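Local coordinates for protein Cyclo(L-leucyl-L-leucyl) synthase (PDB 6EZ3) that joins two leucyl residues delivered by leucyl-tRNA into the cyclic dipeptide cyclo(L-Leu-L-Leu), without ATP, at residues A[136-147]-A[164-173]. Sequence-based numbering, arbitrary orientation.
Sequences KNSCLKMSLQAL and TLEYAAQYVL
Two helices of the Rossmann-like cyclodipeptide synthase fold cross almost at right angles here, Ser143 of 136-147 and Leu165 of 164-173 each serving as a knob in a hole of the other. The axes pass 8.3 Å apart at 92°, with small residues, Ser143, Ala168 and Ala169, at the centre, consistent with this spacing. Ser143 enters between Leu165, Ala168, Ala169 and Val172: its CB lies 3.9 Å from Ala168 CB, and its OG comes against CA and CB of Ala169. Ala168 and Ala169 present single methyls, and Ser143 lies close against that turn. With OG beside its own backbone N (chi1 -43°), the hydroxyl turns back to Cys139 O, 2.8 Å from Ser143 OG, reaching it from above the carbonyl plane. That oxygen also accepts the Ser143 backbone N-H, and the buried hydroxyl finds its acceptor within its own helix while OG packs on Ala169.

Leu165 fills the reciprocal hole with its branched end: CD2 lies 3.8 Å from Leu147 CD1 and also packs on the backbone of Leu144, while CB meets Leu140 CD2. Leu140 CD2 lies against the peptide joining Leu165 and Glu166, 3.4 Å from Leu165 O. Toward the more exposed side, extended Lys136 reaches Glu166, NZ to OE2 3.3 Å, a salt bridge with a weak hydrogen bond; long, flexible chains suit this more open edge.

On the other flank Val172 CG2 packs against Met142 CB. Val172, with Tyr171 and Leu173, probably binds substrate, and the crossing therefore involves a helix that carries part of that site. Its centre is about 14 Å from that of the chain, among helices rather than sheet strands: helix 116-131 touches Cys139 and Leu173, helix 63-68 meets Leu147 and Thr164, and helix 200-206 receives Met142 at Glu200 and Leu201.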
# COMPACT_ATOMS: atom_id res chain seq x y z
N LYS A 136 -7.01 -16.48 -4.69
CA LYS A 136 -7.96 -15.70 -5.49
C LYS A 136 -9.08 -15.16 -4.59
O LYS A 136 -9.33 -13.95 -4.60
CB LYS A 136 -8.53 -16.51 -6.65
CG LYS A 136 -9.46 -15.70 -7.56
CD LYS A 136 -9.50 -16.24 -8.99
CE LYS A 136 -10.46 -15.48 -9.87
NZ LYS A 136 -10.43 -15.95 -11.29
N ASN A 137 -9.67 -16.03 -3.75
CA ASN A 137 -10.72 -15.66 -2.79
C ASN A 137 -10.23 -14.59 -1.81
O ASN A 137 -10.90 -13.56 -1.65
CB ASN A 137 -11.23 -16.90 -2.04
CG ASN A 137 -12.08 -16.60 -0.81
OD1 ASN A 137 -13.23 -16.11 -0.90
ND2 ASN A 137 -11.54 -16.89 0.37
N SER A 138 -9.03 -14.81 -1.20
CA SER A 138 -8.41 -13.89 -0.25
C SER A 138 -8.25 -12.50 -0.87
O SER A 138 -8.57 -11.50 -0.21
CB SER A 138 -7.08 -14.45 0.26
OG SER A 138 -7.24 -15.22 1.44
N CYS A 139 -7.85 -12.45 -2.16
CA CYS A 139 -7.72 -11.20 -2.90
C CYS A 139 -9.06 -10.49 -3.04
O CYS A 139 -9.14 -9.27 -2.82
CB CYS A 139 -7.08 -11.43 -4.26
SG CYS A 139 -5.34 -11.92 -4.19
N LEU A 140 -10.11 -11.25 -3.43
CA LEU A 140 -11.46 -10.73 -3.66
C LEU A 140 -12.09 -10.17 -2.38
O LEU A 140 -12.83 -9.18 -2.44
CB LEU A 140 -12.35 -11.77 -4.35
CG LEU A 140 -11.81 -12.41 -5.65
CD1 LEU A 140 -12.39 -13.78 -5.88
CD2 LEU A 140 -12.05 -11.54 -6.85
N LYS A 141 -11.75 -10.76 -1.22
CA LYS A 141 -12.17 -10.29 0.10
C LYS A 141 -11.57 -8.88 0.33
O LYS A 141 -12.28 -7.98 0.78
CB LYS A 141 -11.65 -11.24 1.19
CG LYS A 141 -12.40 -12.55 1.30
CD LYS A 141 -11.94 -13.34 2.52
CE LYS A 141 -12.96 -13.41 3.61
NZ LYS A 141 -12.32 -13.53 4.94
N MET A 142 -10.27 -8.70 -0.02
CA MET A 142 -9.57 -7.42 0.09
C MET A 142 -10.18 -6.40 -0.88
O MET A 142 -10.39 -5.25 -0.50
CB MET A 142 -8.04 -7.56 -0.14
CG MET A 142 -7.32 -8.63 0.70
SD MET A 142 -7.37 -8.51 2.53
CE MET A 142 -8.64 -9.84 2.93
N SER A 143 -10.52 -6.84 -2.12
CA SER A 143 -11.17 -6.02 -3.15
C SER A 143 -12.51 -5.51 -2.60
O SER A 143 -12.81 -4.32 -2.75
CB SER A 143 -11.44 -6.84 -4.41
OG SER A 143 -10.35 -7.67 -4.77
N LEU A 144 -13.28 -6.40 -1.93
CA LEU A 144 -14.56 -6.08 -1.32
C LEU A 144 -14.40 -5.01 -0.22
O LEU A 144 -15.18 -4.06 -0.17
CB LEU A 144 -15.19 -7.36 -0.77
CG LEU A 144 -16.68 -7.42 -0.39
CD1 LEU A 144 -16.85 -7.86 1.01
CD2 LEU A 144 -17.50 -6.18 -0.78
N GLN A 145 -13.36 -5.14 0.62
CA GLN A 145 -13.10 -4.17 1.68
C GLN A 145 -12.67 -2.82 1.14
O GLN A 145 -13.04 -1.78 1.69
CB GLN A 145 -12.08 -4.71 2.70
CG GLN A 145 -12.66 -5.72 3.70
CD GLN A 145 -13.88 -5.26 4.49
OE1 GLN A 145 -14.78 -6.06 4.80
NE2 GLN A 145 -13.92 -3.98 4.88
N ALA A 146 -11.90 -2.85 0.04
CA ALA A 146 -11.39 -1.66 -0.65
C ALA A 146 -12.56 -0.85 -1.20
O ALA A 146 -12.56 0.36 -1.07
CB ALA A 146 -10.44 -2.05 -1.76
N LEU A 147 -13.58 -1.53 -1.75
CA LEU A 147 -14.77 -0.89 -2.29
C LEU A 147 -15.60 -0.24 -1.20
O LEU A 147 -16.14 0.85 -1.41
CB LEU A 147 -15.60 -1.90 -3.10
CG LEU A 147 -15.00 -2.29 -4.45
CD1 LEU A 147 -15.58 -3.54 -4.97
CD2 LEU A 147 -15.19 -1.20 -5.47
N THR A 164 -17.47 -7.93 -10.39
CA THR A 164 -17.09 -6.62 -9.84
C THR A 164 -15.78 -6.76 -9.05
O THR A 164 -14.88 -5.94 -9.21
CB THR A 164 -18.27 -6.04 -8.93
OG1 THR A 164 -19.47 -5.80 -9.67
CG2 THR A 164 -17.91 -4.77 -8.24
N LEU A 165 -15.69 -7.82 -8.20
CA LEU A 165 -14.55 -8.12 -7.34
C LEU A 165 -13.33 -8.57 -8.10
O LEU A 165 -12.24 -8.25 -7.66
CB LEU A 165 -14.93 -9.11 -6.23
CG LEU A 165 -16.03 -8.67 -5.24
CD1 LEU A 165 -16.16 -9.64 -4.10
CD2 LEU A 165 -15.79 -7.28 -4.68
N GLU A 166 -13.49 -9.29 -9.23
CA GLU A 166 -12.36 -9.72 -10.07
C GLU A 166 -11.69 -8.52 -10.78
O GLU A 166 -10.48 -8.52 -11.03
CB GLU A 166 -12.79 -10.78 -11.11
CG GLU A 166 -12.81 -12.20 -10.57
CD GLU A 166 -13.77 -13.20 -11.19
OE1 GLU A 166 -14.93 -12.83 -11.48
OE2 GLU A 166 -13.38 -14.38 -11.30
N TYR A 167 -12.50 -7.49 -11.09
CA TYR A 167 -12.03 -6.25 -11.69
C TYR A 167 -11.28 -5.45 -10.62
O TYR A 167 -10.13 -5.08 -10.85
CB TYR A 167 -13.20 -5.42 -12.28
CG TYR A 167 -12.77 -4.30 -13.21
CD1 TYR A 167 -13.21 -3.00 -13.01
CD2 TYR A 167 -11.95 -4.56 -14.31
CE1 TYR A 167 -12.85 -1.97 -13.88
CE2 TYR A 167 -11.56 -3.53 -15.17
CZ TYR A 167 -12.02 -2.24 -14.96
OH TYR A 167 -11.63 -1.26 -15.84
N ALA A 168 -11.92 -5.25 -9.44
CA ALA A 168 -11.34 -4.51 -8.31
C ALA A 168 -10.06 -5.15 -7.77
O ALA A 168 -9.24 -4.46 -7.18
CB ALA A 168 -12.38 -4.37 -7.21
N ALA A 169 -9.87 -6.48 -8.01
CA ALA A 169 -8.70 -7.24 -7.58
C ALA A 169 -7.42 -6.82 -8.31
O ALA A 169 -6.32 -7.03 -7.78
CB ALA A 169 -8.95 -8.73 -7.75
N GLN A 170 -7.55 -6.22 -9.50
CA GLN A 170 -6.42 -5.75 -10.32
C GLN A 170 -5.54 -4.76 -9.54
O GLN A 170 -4.31 -4.78 -9.70
CB GLN A 170 -6.92 -5.10 -11.65
CG GLN A 170 -7.82 -5.97 -12.54
CD GLN A 170 -7.10 -7.14 -13.16
OE1 GLN A 170 -6.43 -7.02 -14.19
NE2 GLN A 170 -7.24 -8.31 -12.55
N TYR A 171 -6.18 -3.93 -8.67
CA TYR A 171 -5.60 -2.95 -7.75
C TYR A 171 -4.80 -3.70 -6.71
O TYR A 171 -3.62 -3.43 -6.56
CB TYR A 171 -6.75 -2.18 -7.07
CG TYR A 171 -6.36 -1.20 -5.99
CD1 TYR A 171 -6.30 -1.59 -4.65
CD2 TYR A 171 -6.21 0.16 -6.28
CE1 TYR A 171 -5.99 -0.67 -3.64
CE2 TYR A 171 -5.93 1.09 -5.27
CZ TYR A 171 -5.80 0.67 -3.96
OH TYR A 171 -5.51 1.60 -2.97
N VAL A 172 -5.43 -4.66 -5.99
CA VAL A 172 -4.84 -5.51 -4.95
C VAL A 172 -3.57 -6.15 -5.49
O VAL A 172 -2.51 -5.97 -4.88
CB VAL A 172 -5.83 -6.59 -4.40
CG1 VAL A 172 -5.19 -7.47 -3.34
CG2 VAL A 172 -7.10 -5.95 -3.87
N LEU A 173 -3.68 -6.84 -6.63
CA LEU A 173 -2.57 -7.52 -7.32
C LEU A 173 -1.40 -6.61 -7.62
O LEU A 173 -0.26 -7.02 -7.40
CB LEU A 173 -3.06 -8.20 -8.61
CG LEU A 173 -4.06 -9.34 -8.42
CD1 LEU A 173 -4.80 -9.62 -9.69
CD2 LEU A 173 -3.37 -10.59 -7.91